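Local coordinates for thiaminase-I (Naegleria gruberi, PDB 4HCY), which is a two-lobed alpha/beta protein of the thiaminase family, resembling periplasmic binding proteins, and holds the ligand 0YN in this model, at residues A[51-56]-A[66-71]; A[116-121]-A[258-263]; A[159-164]-A[352-357]. All coordinates share one frame; numbering follows the deposited sequence.

Each of the three contacts has a residue touching the ligand 0YN; in contact 3 it is Phe159. Contacts 1 and 2 belong to the same mixed sheet, where strand 65-69 neighbours strand 261-267. Their centres are about 14 Å apart, and the hydroxyls of Ser70 and Thr262 meet between them. Contact 3 joins helix 158-169 to the end of helix 343-353 and the C-terminal residues after it; its centre is about 21 Å from that of contact 1 and about 20 Å from that of contact 2. Contact 1 closes before the others open, while contacts 2 and 3 interleave along the chain. Residues far apart in sequence thus build one ligand site.

Contact 1 of 3, residues A[51-56]-A[66-71]; sequences FDCYSD and FSTDSI. With 0YN (2-{4-[(4-amino-2-methylpyrimidin-5-yl)methyl]-3-methylthiophen-2-yl}ethanol), chain G.
The ring of Phe51 takes CB of Phe66 over one face, toward the rim, with CD2 of Phe51 3.7 Å from CB of Phe66. The CH-pi contact is nearly upright: CB of Phe66 is 20° off the Phe51 ring normal. The two side chains run side by side in the same direction; their rings meet obliquely, planes 43° apart. In the plane of the Phe51 ring, at its edge, comes Ser67 O. Asp52 to Ser55 form a type I beta turn that follows strand 44-50. Asp52 OD1 accepts from Tyr54 N, an Asx turn, and also from Tyr16. This turn sets Cys53 and Tyr54 against the end of strand 65-69. Asp69 N donates to SG of Cys53 at 3.4 Å, almost straight. The same sulfur lies over the centre of one face of the Tyr54 ring, while C5A of 0YN lies over the centre of the opposite face. Tyr54 OH donates to Asp69 OD2; the modelled 2.5 Å is very short and carries little weight. Asp69 CG stands anti to its own N (chi1 -169°), which carries the carboxylate to that hydroxyl and leaves OD2 3.0 Å from N4' of 0YN. OD1 of Asp69 accepts from Ile71 N, a second Asx turn.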
loop_
_atom_site.group_PDB
_atom_site.type_symbol
_atom_site.label_atom_id
_atom_site.label_comp_id
_atom_site.label_asym_id
_atom_site.label_seq_id
_atom_site.Cartn_x
_atom_site.Cartn_y
_atom_site.Cartn_z
ATOM N N PHE A 51 -9.463 1.058 -11.830
ATOM C CA PHE A 51 -10.211 0.014 -11.138
ATOM C C PHE A 51 -10.155 0.212 -9.629
ATOM O O PHE A 51 -9.132 -0.049 -8.993
ATOM C CB PHE A 51 -9.670 -1.366 -11.513
ATOM C CG PHE A 51 -10.306 -2.497 -10.754
ATOM C CD1 PHE A 51 -11.599 -2.902 -11.040
ATOM C CD2 PHE A 51 -9.602 -3.164 -9.764
ATOM C CE1 PHE A 51 -12.183 -3.945 -10.345
ATOM C CE2 PHE A 51 -10.181 -4.209 -9.066
ATOM C CZ PHE A 51 -11.473 -4.600 -9.356
ATOM N N ASP A 52 -11.264 0.674 -9.063
ATOM C CA ASP A 52 -11.334 0.962 -7.637
ATOM C C ASP A 52 -11.620 -0.298 -6.827
ATOM O O ASP A 52 -12.776 -0.677 -6.640
ATOM C CB ASP A 52 -12.404 2.023 -7.365
ATOM C CG ASP A 52 -12.443 2.454 -5.914
ATOM O OD1 ASP A 52 -11.449 2.221 -5.195
ATOM O OD2 ASP A 52 -13.467 3.035 -5.494
ATOM N N CYS A 53 -10.560 -0.936 -6.341
ATOM C CA CYS A 53 -10.692 -2.146 -5.534
ATOM C C CYS A 53 -11.348 -1.838 -4.192
ATOM O O CYS A 53 -11.815 -2.740 -3.497
ATOM C CB CYS A 53 -9.326 -2.800 -5.310
ATOM S SG CYS A 53 -8.231 -1.890 -4.193
ATOM N N TYR A 54 -11.379 -0.559 -3.832
ATOM C CA TYR A 54 -12.015 -0.131 -2.594
ATOM C C TYR A 54 -13.495 0.180 -2.813
ATOM O O TYR A 54 -14.090 0.995 -2.106
ATOM C CB TYR A 54 -11.276 1.065 -1.991
ATOM C CG TYR A 54 -9.820 0.773 -1.712
ATOM C CD1 TYR A 54 -9.452 -0.126 -0.720
ATOM C CD2 TYR A 54 -8.815 1.385 -2.448
ATOM C CE1 TYR A 54 -8.123 -0.404 -0.464
ATOM C CE2 TYR A 54 -7.482 1.115 -2.199
ATOM C CZ TYR A 54 -7.142 0.220 -1.207
ATOM O OH TYR A 54 -5.817 -0.054 -0.955
ATOM N N SER A 55 -14.074 -0.486 -3.805
ATOM C CA SER A 55 -15.502 -0.418 -4.072
ATOM C C SER A 55 -16.022 -1.831 -4.300
ATOM O O SER A 55 -15.553 -2.531 -5.199
ATOM C CB SER A 55 -15.780 0.446 -5.303
ATOM O OG SER A 55 -17.153 0.405 -5.653
ATOM N N ASP A 56 -16.981 -2.252 -3.480
ATOM C CA ASP A 56 -17.532 -3.600 -3.576
ATOM C C ASP A 56 -18.190 -3.860 -4.929
ATOM O O ASP A 56 -18.221 -4.994 -5.406
ATOM C CB ASP A 56 -18.530 -3.862 -2.445
ATOM C CG ASP A 56 -17.854 -4.048 -1.102
ATOM O OD1 ASP A 56 -16.643 -4.355 -1.081
ATOM O OD2 ASP A 56 -18.535 -3.895 -0.066
ATOM N N PHE A 66 -6.778 -6.808 -13.549
ATOM C CA PHE A 66 -7.027 -5.720 -12.613
ATOM C C PHE A 66 -5.955 -5.635 -11.534
ATOM O O PHE A 66 -5.330 -6.635 -11.183
ATOM C CB PHE A 66 -8.408 -5.884 -11.970
ATOM C CG PHE A 66 -8.661 -7.263 -11.428
ATOM C CD1 PHE A 66 -8.276 -7.599 -10.141
ATOM C CD2 PHE A 66 -9.285 -8.225 -12.207
ATOM C CE1 PHE A 66 -8.507 -8.867 -9.642
ATOM C CE2 PHE A 66 -9.518 -9.493 -11.714
ATOM C CZ PHE A 66 -9.129 -9.815 -10.430
ATOM N N SER A 67 -5.749 -4.430 -11.011
ATOM C CA SER A 67 -4.805 -4.214 -9.922
ATOM C C SER A 67 -5.555 -3.994 -8.614
ATOM O O SER A 67 -6.140 -2.932 -8.394
ATOM C CB SER A 67 -3.907 -3.013 -10.219
ATOM O OG SER A 67 -2.997 -2.784 -9.157
ATOM N N THR A 68 -5.539 -5.001 -7.750
ATOM C CA THR A 68 -6.252 -4.921 -6.480
ATOM C C THR A 68 -5.306 -4.906 -5.287
ATOM O O THR A 68 -4.206 -5.457 -5.342
ATOM C CB THR A 68 -7.231 -6.098 -6.309
ATOM O OG1 THR A 68 -7.815 -6.050 -5.001
ATOM C CG2 THR A 68 -6.506 -7.426 -6.481
ATOM N N ASP A 69 -5.740 -4.261 -4.209
ATOM C CA ASP A 69 -5.038 -4.344 -2.938
ATOM C C ASP A 69 -5.162 -5.783 -2.459
ATOM O O ASP A 69 -6.246 -6.365 -2.503
ATOM C CB ASP A 69 -5.663 -3.386 -1.921
ATOM C CG ASP A 69 -4.823 -3.227 -0.662
ATOM O OD1 ASP A 69 -4.089 -4.168 -0.294
ATOM O OD2 ASP A 69 -4.905 -2.151 -0.031
ATOM N N SER A 70 -4.053 -6.355 -2.001
ATOM C CA SER A 70 -4.039 -7.744 -1.554
ATOM C C SER A 70 -4.894 -7.959 -0.306
ATOM O O SER A 70 -5.163 -9.095 0.081
ATOM C CB SER A 70 -2.605 -8.213 -1.300
ATOM O OG SER A 70 -1.959 -7.386 -0.349
ATOM N N ILE A 71 -5.325 -6.861 0.310
ATOM C CA ILE A 71 -6.165 -6.913 1.503
ATOM C C ILE A 71 -7.503 -7.602 1.223
ATOM O O ILE A 71 -8.140 -8.135 2.132
ATOM C CB ILE A 71 -6.409 -5.496 2.080
ATOM C CG1 ILE A 71 -6.955 -5.573 3.509
ATOM C CG2 ILE A 71 -7.339 -4.692 1.179
ATOM C CD1 ILE A 71 -7.273 -4.221 4.112
HETATM C C2A 0YN G . 0.501 1.952 -3.801
HETATM C C35 0YN G . -3.178 1.957 0.595
HETATM C C2 0YN G . -4.502 3.648 -0.801
HETATM S S1 0YN G . -6.107 4.299 -0.904
HETATM C C5 0YN G . -6.747 3.373 0.399
HETATM C C4 0YN G . -5.652 2.519 0.943
HETATM C C4A 0YN G . -5.811 1.558 2.092
HETATM C C5A 0YN G . -8.204 3.601 0.725
HETATM C C5B 0YN G . -8.353 4.086 2.160
HETATM O O5G 0YN G . -9.703 4.497 2.384
HETATM N "N1'" 0YN G . -0.478 2.994 -1.787
HETATM C "C2'" 0YN G . -0.464 1.952 -2.647
HETATM N "N3'" 0YN G . -1.310 0.913 -2.480
HETATM C "C4'" 0YN G . -2.182 0.899 -1.451
HETATM N "N4'" 0YN G . -3.029 -0.146 -1.290
HETATM C "C5'" 0YN G . -2.208 1.958 -0.565
HETATM C "C6'" 0YN G . -1.327 3.015 -0.754
HETATM C C3 0YN G . -4.441 2.708 0.240
#

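Contact 2 of 3, residues A[116-121]-A[258-263]; sequences QYLCSN and PYVYTD. With 0YN (2-{4-[(4-amino-2-methylpyrimidin-5-yl)methyl]-3-methylthiophen-2-yl}ethanol), chain G.
Strands 116-119 and 261-263 run antiparallel, their axes 4.6 Å apart at closest, with Tyr117-Asp263 and Cys119-Tyr261 as hydrogen-bonded pairs and Leu118-Thr262 as the non-hydrogen-bonded pair between them. A classic beta bulge lies at Gln116 and Tyr117: both N atoms donate to Asp263 O, at 2.7 and 3.2 Å. Beyond the Cys119 pair, Ser120 OG donates to Tyr259 O at 2.6 Å, in an almost head-on approach to the carbonyl. On the face of Leu118 and Thr262, CD2 of Leu118 lies 3.6 Å from CG1 of Val260 and also touches CG2 of Thr262; Phe326 packs on Leu118 and Val260. The other face bears the ligand. There the edge of the Tyr117 ring meets OD2 of Asp263 in plane. C35 of 0YN lies over the centre of the Tyr261 ring. SG of Cys119 is turned anti to the backbone N (chi1 -170°), which brings it 3.4 Å from N1' of 0YN. Asp263 OD1 accepts from N4' of 0YN, while OD2 is 2.9 Å from N3'. Asp263 thus meets the amino group and the adjacent ring nitrogen with its two oxygens, which is consistent with a fixed orientation of the pyrimidine in the pocket.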
loop_
_atom_site.group_PDB
_atom_site.type_symbol
_atom_site.label_atom_id
_atom_site.label_comp_id
_atom_site.label_asym_id
_atom_site.label_seq_id
_atom_site.Cartn_x
_atom_site.Cartn_y
_atom_site.Cartn_z
ATOM N N GLN A 116 2.522 -5.686 -7.876
ATOM C CA GLN A 116 2.835 -4.458 -8.601
ATOM C C GLN A 116 3.365 -3.346 -7.701
ATOM O O GLN A 116 4.404 -2.752 -7.988
ATOM C CB GLN A 116 1.607 -3.956 -9.366
ATOM C CG GLN A 116 1.841 -2.642 -10.098
ATOM C CD GLN A 116 0.620 -2.165 -10.854
ATOM O OE1 GLN A 116 -0.504 -2.577 -10.568
ATOM N NE2 GLN A 116 0.835 -1.290 -11.830
ATOM N N TYR A 117 2.648 -3.062 -6.620
ATOM C CA TYR A 117 2.995 -1.938 -5.757
ATOM C C TYR A 117 3.316 -2.352 -4.324
ATOM O O TYR A 117 2.761 -3.317 -3.802
ATOM C CB TYR A 117 1.866 -0.905 -5.749
ATOM C CG TYR A 117 1.695 -0.161 -7.054
ATOM C CD1 TYR A 117 2.781 0.090 -7.882
ATOM C CD2 TYR A 117 0.445 0.289 -7.457
ATOM C CE1 TYR A 117 2.628 0.771 -9.075
ATOM C CE2 TYR A 117 0.281 0.971 -8.649
ATOM C CZ TYR A 117 1.375 1.208 -9.453
ATOM O OH TYR A 117 1.215 1.886 -10.640
ATOM N N LEU A 118 4.220 -1.606 -3.700
ATOM C CA LEU A 118 4.540 -1.783 -2.291
ATOM C C LEU A 118 4.205 -0.504 -1.541
ATOM O O LEU A 118 4.449 0.595 -2.041
ATOM C CB LEU A 118 6.023 -2.108 -2.109
ATOM C CG LEU A 118 6.380 -3.530 -1.673
ATOM C CD1 LEU A 118 7.880 -3.662 -1.466
ATOM C CD2 LEU A 118 5.631 -3.901 -0.410
ATOM N N CYS A 119 3.642 -0.640 -0.347
ATOM C CA CYS A 119 3.340 0.526 0.473
ATOM C C CYS A 119 3.194 0.178 1.948
ATOM O O CYS A 119 2.943 -0.974 2.309
ATOM C CB CYS A 119 2.077 1.232 -0.024
ATOM S SG CYS A 119 1.790 2.835 0.758
ATOM N N SER A 120 3.353 1.191 2.791
ATOM C CA SER A 120 3.248 1.037 4.234
ATOM C C SER A 120 3.161 2.415 4.873
ATOM O O SER A 120 3.419 3.425 4.220
ATOM C CB SER A 120 4.467 0.290 4.780
ATOM O OG SER A 120 4.413 0.183 6.192
ATOM N N ASN A 121 2.790 2.460 6.147
ATOM C CA ASN A 121 2.846 3.711 6.888
ATOM C C ASN A 121 4.249 3.924 7.441
ATOM O O ASN A 121 4.534 3.597 8.594
ATOM C CB ASN A 121 1.805 3.739 8.007
ATOM C CG ASN A 121 0.387 3.801 7.478
ATOM O OD1 ASN A 121 -0.066 4.843 7.003
ATOM N ND2 ASN A 121 -0.326 2.684 7.563
ATOM N N PRO A 258 6.012 -4.759 11.670
ATOM C CA PRO A 258 5.649 -3.711 10.711
ATOM C C PRO A 258 4.730 -4.232 9.608
ATOM O O PRO A 258 4.979 -5.301 9.049
ATOM C CB PRO A 258 7.001 -3.293 10.128
ATOM C CG PRO A 258 7.921 -4.479 10.351
ATOM C CD PRO A 258 7.235 -5.468 11.260
ATOM N N TYR A 259 3.679 -3.479 9.299
ATOM C CA TYR A 259 2.713 -3.899 8.289
ATOM C C TYR A 259 2.951 -3.247 6.930
ATOM O O TYR A 259 3.577 -2.191 6.835
ATOM C CB TYR A 259 1.282 -3.647 8.769
ATOM C CG TYR A 259 0.708 -4.799 9.559
ATOM C CD1 TYR A 259 1.092 -5.025 10.875
ATOM C CD2 TYR A 259 -0.213 -5.666 8.987
ATOM C CE1 TYR A 259 0.571 -6.082 11.599
ATOM C CE2 TYR A 259 -0.740 -6.724 9.702
ATOM C CZ TYR A 259 -0.345 -6.927 11.008
ATOM O OH TYR A 259 -0.866 -7.980 11.724
ATOM N N VAL A 260 2.439 -3.887 5.884
ATOM C CA VAL A 260 2.699 -3.458 4.517
ATOM C C VAL A 260 1.500 -3.710 3.597
ATOM O O VAL A 260 0.843 -4.748 3.686
ATOM C CB VAL A 260 3.971 -4.154 3.960
ATOM C CG1 VAL A 260 3.765 -4.646 2.535
ATOM C CG2 VAL A 260 5.174 -3.227 4.053
ATOM N N TYR A 261 1.212 -2.741 2.733
ATOM C CA TYR A 261 0.207 -2.915 1.691
ATOM C C TYR A 261 0.884 -3.370 0.404
ATOM O O TYR A 261 1.988 -2.926 0.089
ATOM C CB TYR A 261 -0.532 -1.603 1.419
ATOM C CG TYR A 261 -1.325 -1.056 2.582
ATOM C CD1 TYR A 261 -2.591 -1.547 2.879
ATOM C CD2 TYR A 261 -0.820 -0.029 3.369
ATOM C CE1 TYR A 261 -3.323 -1.042 3.936
ATOM C CE2 TYR A 261 -1.546 0.482 4.428
ATOM C CZ TYR A 261 -2.795 -0.027 4.707
ATOM O OH TYR A 261 -3.520 0.481 5.762
ATOM N N THR A 262 0.227 -4.258 -0.337
ATOM C CA THR A 262 0.703 -4.638 -1.664
ATOM C C THR A 262 -0.444 -4.662 -2.663
ATOM O O THR A 262 -1.489 -5.259 -2.406
ATOM C CB THR A 262 1.383 -6.025 -1.678
ATOM O OG1 THR A 262 0.426 -7.035 -1.342
ATOM C CG2 THR A 262 2.550 -6.076 -0.701
ATOM N N ASP A 263 -0.246 -4.006 -3.801
ATOM C CA ASP A 263 -1.205 -4.078 -4.894
ATOM C C ASP A 263 -0.780 -5.176 -5.858
ATOM O O ASP A 263 0.399 -5.302 -6.186
ATOM C CB ASP A 263 -1.305 -2.737 -5.620
ATOM C CG ASP A 263 -1.794 -1.624 -4.717
ATOM O OD1 ASP A 263 -2.500 -1.925 -3.731
ATOM O OD2 ASP A 263 -1.474 -0.451 -4.992
HETATM C C2A 0YN G . 0.501 1.952 -3.801
HETATM C C35 0YN G . -3.178 1.957 0.595
HETATM C C2 0YN G . -4.502 3.648 -0.801
HETATM S S1 0YN G . -6.107 4.299 -0.904
HETATM C C5 0YN G . -6.747 3.373 0.399
HETATM C C4 0YN G . -5.652 2.519 0.943
HETATM C C4A 0YN G . -5.811 1.558 2.092
HETATM C C5A 0YN G . -8.204 3.601 0.725
HETATM C C5B 0YN G . -8.353 4.086 2.160
HETATM O O5G 0YN G . -9.703 4.497 2.384
HETATM N "N1'" 0YN G . -0.478 2.994 -1.787
HETATM C "C2'" 0YN G . -0.464 1.952 -2.647
HETATM N "N3'" 0YN G . -1.310 0.913 -2.480
HETATM C "C4'" 0YN G . -2.182 0.899 -1.451
HETATM N "N4'" 0YN G . -3.029 -0.146 -1.290
HETATM C "C5'" 0YN G . -2.208 1.958 -0.565
HETATM C "C6'" 0YN G . -1.327 3.015 -0.754
HETATM C C3 0YN G . -4.441 2.708 0.240
#

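Contact 3 of 3, residues A[159-164]-A[352-357]; sequences FTVFGL and VLRPFL. With 0YN (2-{4-[(4-amino-2-methylpyrimidin-5-yl)methyl]-3-methylthiophen-2-yl}ethanol), chain G.
The last residues of the chain close against helix 158-169, and Val161 is where they meet. Helix 343-353 runs into a 3-10 segment at Arg354 and Pro355 here, and Leu353 and Leu357 turn toward Val161 from this end. CG1 of Val161 does most of the touching. It stands anti to the backbone N (chi1 173°) and lies 3.7 Å from CB of Leu353. The same methyl is 3.7 Å from CD1 of Leu357, whose side chain comes in at a slant to that of Val161. Leu353 passes Val161 antiparallel to it; its CD1 reaches the helix backbone, 3.9 Å from Val161 O and 4.4 Å from CA of Phe162. The other methyl, CG2 of Val161, faces the aliphatic part of Arg354, with CG of that arginine 4.2 Å away. A bend at its third torsion carries the arginine to Ser156 O, just before helix 158-169, where NH1 makes a weak hydrogen bond.

The contact is apolar packing of one helix against the end of another, with no hydrogen bond between the two segments. The C-terminal residues keep their curl through their own backbone: Phe356 N donates to Leu353 O at 3.0 Å, and Leu357 N to Arg354 O at 3.2 Å. Helix 193-204 joins in, since Tyr199 touches both Val161 and Leu357, and Thr196 OG1 bonds to Phe356 O. The Phe162 ring turns from the C-terminal residues to Val346 and Cys349, so the same two helices also meet earlier along helix 343-353. Phe159, about one turn before Phe162, lies beside 0YN: its CD1 is 3.3 Å from O5G, a van der Waals approach oblique to the ring. Its ring also meets that of Tyr54 edge-to-face.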
loop_
_atom_site.group_PDB
_atom_site.type_symbol
_atom_site.label_atom_id
_atom_site.label_comp_id
_atom_site.label_asym_id
_atom_site.label_seq_id
_atom_site.Cartn_x
_atom_site.Cartn_y
_atom_site.Cartn_z
ATOM N N PHE A 159 -10.081 2.855 6.799
ATOM C CA PHE A 159 -9.099 1.791 6.615
ATOM C C PHE A 159 -7.960 1.860 7.628
ATOM O O PHE A 159 -7.283 0.863 7.881
ATOM C CB PHE A 159 -8.545 1.805 5.189
ATOM C CG PHE A 159 -9.353 0.992 4.221
ATOM C CD1 PHE A 159 -10.498 1.515 3.642
ATOM C CD2 PHE A 159 -8.971 -0.298 3.895
ATOM C CE1 PHE A 159 -11.245 0.766 2.752
ATOM C CE2 PHE A 159 -9.711 -1.051 3.007
ATOM C CZ PHE A 159 -10.851 -0.519 2.434
ATOM N N THR A 160 -7.751 3.038 8.205
ATOM C CA THR A 160 -6.705 3.214 9.205
ATOM C C THR A 160 -7.211 2.808 10.586
ATOM O O THR A 160 -6.503 2.147 11.346
ATOM C CB THR A 160 -6.197 4.665 9.237
ATOM O OG1 THR A 160 -5.777 5.051 7.922
ATOM C CG2 THR A 160 -5.026 4.801 10.197
ATOM N N VAL A 161 -8.442 3.203 10.899
ATOM C CA VAL A 161 -9.086 2.807 12.146
ATOM C C VAL A 161 -9.239 1.291 12.196
ATOM O O VAL A 161 -8.888 0.651 13.189
ATOM C CB VAL A 161 -10.474 3.456 12.290
ATOM C CG1 VAL A 161 -11.195 2.903 13.509
ATOM C CG2 VAL A 161 -10.348 4.968 12.375
ATOM N N PHE A 162 -9.763 0.726 11.113
ATOM C CA PHE A 162 -9.888 -0.718 10.971
ATOM C C PHE A 162 -8.516 -1.382 10.948
ATOM O O PHE A 162 -8.308 -2.427 11.566
ATOM C CB PHE A 162 -10.660 -1.052 9.690
ATOM C CG PHE A 162 -10.454 -2.458 9.200
ATOM C CD1 PHE A 162 -11.144 -3.514 9.770
ATOM C CD2 PHE A 162 -9.581 -2.721 8.155
ATOM C CE1 PHE A 162 -10.959 -4.806 9.317
ATOM C CE2 PHE A 162 -9.392 -4.012 7.697
ATOM C CZ PHE A 162 -10.082 -5.055 8.279
ATOM N N GLY A 163 -7.584 -0.760 10.234
ATOM C CA GLY A 163 -6.255 -1.313 10.049
ATOM C C GLY A 163 -5.439 -1.439 11.320
ATOM O O GLY A 163 -4.999 -2.534 11.669
ATOM N N LEU A 164 -5.240 -0.322 12.015
ATOM C CA LEU A 164 -4.397 -0.306 13.207
ATOM C C LEU A 164 -4.943 -1.213 14.303
ATOM O O LEU A 164 -4.180 -1.870 15.010
ATOM C CB LEU A 164 -4.232 1.117 13.747
ATOM C CG LEU A 164 -3.597 2.163 12.830
ATOM C CD1 LEU A 164 -2.993 3.288 13.657
ATOM C CD2 LEU A 164 -2.555 1.545 11.905
ATOM N N VAL A 352 -17.821 1.236 14.198
ATOM C CA VAL A 352 -18.006 0.684 15.531
ATOM C C VAL A 352 -16.850 1.096 16.439
ATOM O O VAL A 352 -17.048 1.431 17.607
ATOM C CB VAL A 352 -18.101 -0.856 15.489
ATOM C CG1 VAL A 352 -18.156 -1.432 16.897
ATOM C CG2 VAL A 352 -19.317 -1.290 14.688
ATOM N N LEU A 353 -15.644 1.086 15.883
ATOM C CA LEU A 353 -14.435 1.356 16.654
ATOM C C LEU A 353 -14.250 2.829 17.010
ATOM O O LEU A 353 -13.740 3.147 18.082
ATOM C CB LEU A 353 -13.205 0.848 15.901
ATOM C CG LEU A 353 -13.072 -0.670 15.774
ATOM C CD1 LEU A 353 -11.944 -1.030 14.823
ATOM C CD2 LEU A 353 -12.844 -1.298 17.142
ATOM N N ARG A 354 -14.669 3.718 16.114
ATOM C CA ARG A 354 -14.425 5.158 16.267
ATOM C C ARG A 354 -14.805 5.816 17.609
ATOM O O ARG A 354 -14.020 6.603 18.139
ATOM C CB ARG A 354 -15.012 5.949 15.089
ATOM C CG ARG A 354 -13.999 6.253 13.992
ATOM C CD ARG A 354 -14.533 7.277 13.001
ATOM N NE ARG A 354 -15.478 6.693 12.056
ATOM C CZ ARG A 354 -15.167 6.340 10.812
ATOM N NH1 ARG A 354 -13.933 6.517 10.359
ATOM N NH2 ARG A 354 -16.091 5.814 10.021
ATOM N N PRO A 355 -15.999 5.514 18.157
ATOM C CA PRO A 355 -16.337 6.151 19.437
ATOM C C PRO A 355 -15.396 5.741 20.568
ATOM O O PRO A 355 -15.191 6.510 21.505
ATOM C CB PRO A 355 -17.748 5.631 19.727
ATOM C CG PRO A 355 -18.294 5.250 18.404
ATOM C CD PRO A 355 -17.128 4.729 17.627
ATOM N N PHE A 356 -14.824 4.545 20.468
ATOM C CA PHE A 356 -13.950 4.018 21.512
ATOM C C PHE A 356 -12.499 4.445 21.312
ATOM O O PHE A 356 -11.578 3.795 21.807
ATOM C CB PHE A 356 -14.043 2.491 21.560
ATOM C CG PHE A 356 -15.410 1.977 21.915
ATOM C CD1 PHE A 356 -16.400 1.871 20.951
ATOM C CD2 PHE A 356 -15.704 1.597 23.216
ATOM C CE1 PHE A 356 -17.658 1.399 21.276
ATOM C CE2 PHE A 356 -16.960 1.123 23.546
ATOM C CZ PHE A 356 -17.938 1.025 22.575
ATOM N N LEU A 357 -12.298 5.541 20.587
ATOM C CA LEU A 357 -10.956 6.039 20.309
ATOM C C LEU A 357 -10.786 7.472 20.798
ATOM O O LEU A 357 -11.142 7.795 21.932
ATOM C CB LEU A 357 -10.660 5.956 18.811
ATOM C CG LEU A 357 -10.892 4.587 18.170
ATOM C CD1 LEU A 357 -10.621 4.632 16.674
ATOM C CD2 LEU A 357 -10.046 3.518 18.844
HETATM C C2A 0YN G . 0.501 1.952 -3.801
HETATM C C35 0YN G . -3.178 1.957 0.595
HETATM C C2 0YN G . -4.502 3.648 -0.801
HETATM S S1 0YN G . -6.107 4.299 -0.904
HETATM C C5 0YN G . -6.747 3.373 0.399
HETATM C C4 0YN G . -5.652 2.519 0.943
HETATM C C4A 0YN G . -5.811 1.558 2.092
HETATM C C5A 0YN G . -8.204 3.601 0.725
HETATM C C5B 0YN G . -8.353 4.086 2.160
HETATM O O5G 0YN G . -9.703 4.497 2.384
HETATM N "N1'" 0YN G . -0.478 2.994 -1.787
HETATM C "C2'" 0YN G . -0.464 1.952 -2.647
HETATM N "N3'" 0YN G . -1.310 0.913 -2.480
HETATM C "C4'" 0YN G . -2.182 0.899 -1.451
HETATM N "N4'" 0YN G . -3.029 -0.146 -1.290
HETATM C "C5'" 0YN G . -2.208 1.958 -0.565
HETATM C "C6'" 0YN G . -1.327 3.015 -0.754
HETATM C C3 0YN G . -4.441 2.708 0.240
#